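Local coordinates for S-M checkpoint control protein rad4 (Schizosaccharomyces pombe, PDB 4BU0) that is essential for DNA replication and S-M checkpoint control, and binds phosphorylated Crb2 through its tandem BRCT1,2 domains, the part found here, at residues A[20-32]-A[72-84]. Numbering follows the deposited sequence. Where two conformers were deposited one is given.
Sequences KQRTEISTKATKL and SEWIPVLYESWVQ
K28 NZ, at the polar margin between helices 20-31 and 74-83, bonds E24 OE2 at 2.8 Å as a salt bridge within its own helix, using the carboxylate's anti lone pair, and donates to a water that in turn donates to P76 O and E80 OE1. Lysine suits this place: with CG beside its backbone N (chi1 -70°) and the rest of the chain extended, its methylenes cross the Y79 ring, CG 3.7 Å from the centroid in a CH-pi contact, while the ammonium reaches polar partners beyond. V83 CG1, from the tyrosine's own helix, lies over the opposite face near its rim, and in one conformer K31 NZ donates to Y79 OH at 2.8 Å. E24 OE2 also lies 3.5 Å from P76 CG, the two side chains crossing at about a right angle. Deeper in, I75 presses its CG2 3.7 Å from K28 CB, and its CD1 meets A29 CB; the helix axes come within 9.2 Å and cross at 41°. Branched L32 fills the far end: CD1 packs on Y79 CB, and CD2 lies over one face of the W82 indole, 3.4 Å from CE3. I25, A29 and I75 continue onto strands 11-15 and 46-49, making this the two-helix layer packed against one face of the parallel 2-1-3-4 sheet, characteristic of the BRCT fold.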
loop_
_atom_site.group_PDB
_atom_site.type_symbol
_atom_site.label_atom_id
_atom_site.label_comp_id
_atom_site.label_asym_id
_atom_site.label_seq_id
_atom_site.Cartn_x
_atom_site.Cartn_y
_atom_site.Cartn_z
ATOM N N LYS A 20 -19.551 3.173 1.340
ATOM C CA LYS A 20 -20.333 1.944 1.206
ATOM C C LYS A 20 -19.543 0.745 1.765
ATOM O O LYS A 20 -20.056 -0.013 2.598
ATOM C CB LYS A 20 -20.717 1.718 -0.270
ATOM C CG LYS A 20 -21.547 0.468 -0.512
ATOM C CD LYS A 20 -21.846 0.287 -2.004
ATOM C CE LYS A 20 -22.628 -0.975 -2.298
ATOM N NZ LYS A 20 -24.057 -0.856 -1.899
ATOM N N GLN A 21 -18.289 0.618 1.329
ATOM C CA GLN A 21 -17.444 -0.493 1.770
ATOM C C GLN A 21 -17.086 -0.351 3.255
ATOM O O GLN A 21 -17.073 -1.371 3.958
ATOM C CB GLN A 21 -16.185 -0.586 0.895
ATOM C CG GLN A 21 -15.306 -1.793 1.193
ATOM C CD GLN A 21 -14.709 -2.433 -0.037
ATOM O OE1 GLN A 21 -14.267 -1.759 -0.970
ATOM N NE2 GLN A 21 -14.645 -3.758 -0.043
ATOM N N ARG A 22 -16.823 0.876 3.740
ATOM C CA ARG A 22 -16.514 1.107 5.151
ATOM C C ARG A 22 -17.695 0.699 6.045
ATOM O O ARG A 22 -17.505 0.151 7.138
ATOM C CB ARG A 22 -16.183 2.589 5.373
ATOM C CG ARG A 22 -14.908 2.875 6.116
ATOM C CD ARG A 22 -14.496 4.331 5.941
ATOM N NE ARG A 22 -15.537 5.272 6.375
ATOM C CZ ARG A 22 -16.047 6.252 5.632
ATOM N NH1 ARG A 22 -15.624 6.444 4.387
ATOM N NH2 ARG A 22 -16.976 7.052 6.130
ATOM N N THR A 23 -18.938 1.009 5.605
ATOM C CA THR A 23 -20.132 0.655 6.359
ATOM C C THR A 23 -20.274 -0.862 6.404
ATOM O O THR A 23 -20.570 -1.412 7.467
ATOM C CB THR A 23 -21.353 1.335 5.721
ATOM O OG1 THR A 23 -21.120 2.746 5.726
ATOM C CG2 THR A 23 -22.639 1.040 6.475
ATOM N N GLU A 24 -20.009 -1.556 5.277
ATOM C CA GLU A 24 -20.096 -3.019 5.230
ATOM C C GLU A 24 -19.080 -3.630 6.213
ATOM O O GLU A 24 -19.414 -4.518 7.006
ATOM C CB GLU A 24 -19.802 -3.512 3.799
ATOM C CG GLU A 24 -19.738 -5.018 3.691
ATOM C CD GLU A 24 -19.275 -5.572 2.364
ATOM O OE1 GLU A 24 -18.785 -4.786 1.522
ATOM O OE2 GLU A 24 -19.361 -6.804 2.187
ATOM N N ILE A 25 -17.846 -3.119 6.157
ATOM C CA ILE A 25 -16.763 -3.614 7.014
ATOM C C ILE A 25 -17.081 -3.377 8.486
ATOM O O ILE A 25 -16.931 -4.309 9.275
ATOM C CB ILE A 25 -15.425 -2.955 6.602
ATOM C CG1 ILE A 25 -14.931 -3.570 5.276
ATOM C CG2 ILE A 25 -14.362 -3.100 7.744
ATOM C CD1 ILE A 25 -13.849 -2.701 4.545
ATOM N N SER A 26 -17.519 -2.154 8.864
ATOM C CA SER A 26 -17.786 -1.911 10.274
ATOM C C SER A 26 -18.955 -2.780 10.764
ATOM O O SER A 26 -18.874 -3.357 11.861
ATOM C CB SER A 26 -18.051 -0.432 10.517
ATOM O OG SER A 26 -19.080 0.062 9.681
ATOM N N THR A 27 -20.035 -2.915 9.957
ATOM C CA THR A 27 -21.175 -3.737 10.354
ATOM C C THR A 27 -20.759 -5.208 10.532
ATOM O O THR A 27 -21.073 -5.824 11.537
ATOM C CB THR A 27 -22.279 -3.589 9.296
ATOM O OG1 THR A 27 -22.631 -2.195 9.198
ATOM C CG2 THR A 27 -23.494 -4.450 9.590
ATOM N N LYS A 28 -20.037 -5.757 9.551
ATOM C CA LYS A 28 -19.676 -7.164 9.622
ATOM C C LYS A 28 -18.620 -7.416 10.694
ATOM O O LYS A 28 -18.713 -8.443 11.389
ATOM C CB LYS A 28 -19.216 -7.666 8.247
ATOM C CG LYS A 28 -20.387 -7.736 7.249
ATOM C CD LYS A 28 -19.927 -8.087 5.837
ATOM C CE LYS A 28 -21.173 -8.200 4.966
ATOM N NZ LYS A 28 -20.878 -8.678 3.598
ATOM N N ALA A 29 -17.632 -6.493 10.823
ATOM C CA ALA A 29 -16.596 -6.698 11.861
ATOM C C ALA A 29 -17.227 -6.660 13.257
ATOM O O ALA A 29 -16.856 -7.462 14.118
ATOM C CB ALA A 29 -15.523 -5.638 11.748
ATOM N N THR A 30 -18.221 -5.766 13.455
ATOM C CA THR A 30 -18.893 -5.651 14.761
ATOM C C THR A 30 -19.672 -6.930 15.044
ATOM O O THR A 30 -19.620 -7.435 16.173
ATOM C CB THR A 30 -19.778 -4.421 14.769
ATOM O OG1 THR A 30 -18.925 -3.276 14.601
ATOM C CG2 THR A 30 -20.584 -4.294 16.082
ATOM N N LYS A 31 -20.379 -7.483 14.015
ATOM C CA LYS A 31 -21.122 -8.719 14.249
ATOM C C LYS A 31 -20.143 -9.861 14.590
ATOM O O LYS A 31 -20.474 -10.745 15.391
ATOM C CB LYS A 31 -22.004 -9.065 13.032
ATOM C CG LYS A 31 -22.902 -10.275 13.268
ATOM C CD LYS A 31 -23.981 -10.381 12.205
ATOM C CE LYS A 31 -24.477 -11.801 12.121
ATOM N NZ LYS A 31 -25.408 -11.991 10.986
ATOM N N LEU A 32 -18.929 -9.836 13.970
ATOM C CA LEU A 32 -17.914 -10.844 14.242
ATOM C C LEU A 32 -17.294 -10.688 15.629
ATOM O O LEU A 32 -16.519 -11.554 16.013
ATOM C CB LEU A 32 -16.818 -10.766 13.160
ATOM C CG LEU A 32 -17.150 -11.457 11.815
ATOM C CD1 LEU A 32 -16.345 -10.851 10.679
ATOM C CD2 LEU A 32 -16.865 -12.963 11.891
ATOM N N SER A 72 -9.310 -4.678 1.745
ATOM C CA SER A 72 -10.726 -4.444 1.973
ATOM C C SER A 72 -11.560 -5.707 1.909
ATOM O O SER A 72 -12.658 -5.716 2.451
ATOM C CB SER A 72 -11.247 -3.457 0.939
ATOM O OG SER A 72 -11.093 -4.007 -0.359
ATOM N N GLU A 73 -11.057 -6.756 1.246
ATOM C CA GLU A 73 -11.826 -7.991 1.096
ATOM C C GLU A 73 -11.757 -8.878 2.342
ATOM O O GLU A 73 -12.547 -9.821 2.453
ATOM C CB GLU A 73 -11.354 -8.781 -0.149
ATOM C CG GLU A 73 -10.159 -9.706 0.070
ATOM C CD GLU A 73 -8.873 -9.536 -0.727
ATOM O OE1 GLU A 73 -8.955 -9.204 -1.932
ATOM O OE2 GLU A 73 -7.784 -9.813 -0.165
ATOM N N TRP A 74 -10.803 -8.611 3.276
ATOM C CA TRP A 74 -10.659 -9.479 4.434
ATOM C C TRP A 74 -11.944 -9.708 5.226
ATOM O O TRP A 74 -12.383 -10.850 5.375
ATOM C CB TRP A 74 -9.549 -8.953 5.359
ATOM C CG TRP A 74 -9.425 -9.729 6.631
ATOM C CD1 TRP A 74 -9.378 -11.093 6.767
ATOM C CD2 TRP A 74 -9.405 -9.185 7.953
ATOM N NE1 TRP A 74 -9.321 -11.433 8.111
ATOM C CE2 TRP A 74 -9.325 -10.278 8.855
ATOM C CE3 TRP A 74 -9.399 -7.872 8.466
ATOM C CZ2 TRP A 74 -9.299 -10.097 10.247
ATOM C CZ3 TRP A 74 -9.329 -7.699 9.849
ATOM C CH2 TRP A 74 -9.292 -8.807 10.714
ATOM N N ILE A 75 -12.548 -8.639 5.726
ATOM C CA ILE A 75 -13.721 -8.800 6.586
ATOM C C ILE A 75 -14.907 -9.417 5.816
ATOM O O ILE A 75 -15.485 -10.384 6.310
ATOM C CB ILE A 75 -14.088 -7.486 7.286
ATOM C CG1 ILE A 75 -13.042 -7.119 8.396
ATOM C CG2 ILE A 75 -15.531 -7.537 7.839
ATOM C CD1 ILE A 75 -12.965 -8.143 9.596
ATOM N N PRO A 76 -15.261 -8.956 4.599
ATOM C CA PRO A 76 -16.357 -9.627 3.894
ATOM C C PRO A 76 -16.103 -11.113 3.649
ATOM O O PRO A 76 -17.033 -11.909 3.789
ATOM C CB PRO A 76 -16.426 -8.848 2.575
ATOM C CG PRO A 76 -15.991 -7.459 2.961
ATOM C CD PRO A 76 -14.809 -7.753 3.876
ATOM N N VAL A 77 -14.840 -11.524 3.330
ATOM C CA VAL A 77 -14.567 -12.930 3.081
ATOM C C VAL A 77 -14.669 -13.741 4.400
ATOM O O VAL A 77 -15.269 -14.831 4.434
ATOM C CB VAL A 77 -13.204 -13.140 2.367
ATOM C CG1 VAL A 77 -12.823 -14.616 2.309
ATOM C CG2 VAL A 77 -13.245 -12.551 0.948
ATOM N N LEU A 78 -14.084 -13.225 5.493
ATOM C CA LEU A 78 -14.165 -13.950 6.756
ATOM C C LEU A 78 -15.624 -14.036 7.247
ATOM O O LEU A 78 -16.081 -15.113 7.675
ATOM C CB LEU A 78 -13.305 -13.215 7.796
ATOM C CG LEU A 78 -13.412 -13.734 9.221
ATOM C CD1 LEU A 78 -12.861 -15.197 9.316
ATOM C CD2 LEU A 78 -12.623 -12.816 10.160
ATOM N N TYR A 79 -16.351 -12.910 7.149
ATOM C CA TYR A 79 -17.762 -12.907 7.545
ATOM C C TYR A 79 -18.547 -13.945 6.752
ATOM O O TYR A 79 -19.341 -14.688 7.337
ATOM C CB TYR A 79 -18.349 -11.522 7.274
ATOM C CG TYR A 79 -19.786 -11.410 7.712
ATOM C CD1 TYR A 79 -20.107 -11.104 9.027
ATOM C CD2 TYR A 79 -20.826 -11.573 6.803
ATOM C CE1 TYR A 79 -21.425 -10.963 9.433
ATOM C CE2 TYR A 79 -22.153 -11.418 7.196
ATOM C CZ TYR A 79 -22.447 -11.140 8.516
ATOM O OH TYR A 79 -23.758 -10.977 8.909
ATOM N N GLU A 80 -18.301 -14.022 5.423
ATOM C CA GLU A 80 -19.027 -14.995 4.617
ATOM C C GLU A 80 -18.795 -16.427 5.084
ATOM O O GLU A 80 -19.745 -17.210 5.188
ATOM C CB GLU A 80 -18.618 -14.843 3.157
ATOM C CG GLU A 80 -19.578 -15.554 2.224
ATOM C CD GLU A 80 -20.995 -15.010 2.291
ATOM O OE1 GLU A 80 -21.178 -13.783 2.484
ATOM O OE2 GLU A 80 -21.927 -15.838 2.213
ATOM N N SER A 81 -17.545 -16.780 5.419
ATOM C CA SER A 81 -17.258 -18.133 5.883
ATOM C C SER A 81 -17.947 -18.403 7.208
ATOM O O SER A 81 -18.569 -19.460 7.395
ATOM C CB SER A 81 -15.754 -18.354 6.026
ATOM O OG SER A 81 -15.135 -18.516 4.762
ATOM N N TRP A 82 -17.887 -17.440 8.120
ATOM C CA TRP A 82 -18.471 -17.575 9.435
ATOM C C TRP A 82 -20.005 -17.707 9.403
ATOM O O TRP A 82 -20.551 -18.590 10.069
ATOM C CB TRP A 82 -18.061 -16.340 10.234
ATOM C CG TRP A 82 -18.607 -16.322 11.622
ATOM C CD1 TRP A 82 -18.313 -17.197 12.631
ATOM C CD2 TRP A 82 -19.468 -15.331 12.182
ATOM N NE1 TRP A 82 -18.942 -16.805 13.791
ATOM C CE2 TRP A 82 -19.651 -15.659 13.546
ATOM C CE3 TRP A 82 -20.080 -14.171 11.672
ATOM C CZ2 TRP A 82 -20.408 -14.860 14.409
ATOM C CZ3 TRP A 82 -20.825 -13.380 12.531
ATOM C CH2 TRP A 82 -21.022 -13.751 13.872
ATOM N N VAL A 83 -20.678 -16.853 8.618
ATOM C CA VAL A 83 -22.159 -16.905 8.619
ATOM C C VAL A 83 -22.698 -18.145 7.913
ATOM O O VAL A 83 -23.867 -18.510 8.135
ATOM C CB VAL A 83 -22.821 -15.645 8.055
ATOM C CG1 VAL A 83 -22.545 -14.448 8.950
ATOM C CG2 VAL A 83 -22.485 -15.381 6.569
ATOM N N GLN A 84 -21.873 -18.778 7.083
ATOM C CA GLN A 84 -22.235 -20.032 6.397
ATOM C C GLN A 84 -21.905 -21.276 7.238
ATOM O O GLN A 84 -22.133 -22.404 6.766
ATOM C CB GLN A 84 -21.564 -20.143 5.029
ATOM C CG GLN A 84 -22.056 -19.089 4.074
ATOM C CD GLN A 84 -21.648 -19.382 2.658
ATOM O OE1 GLN A 84 -21.495 -20.544 2.254
ATOM N NE2 GLN A 84 -21.611 -18.344 1.851
HETATM O O HOH W 1 -12.994 -5.317 -1.773
HETATM O O HOH W 2 -19.608 -11.126 3.356
#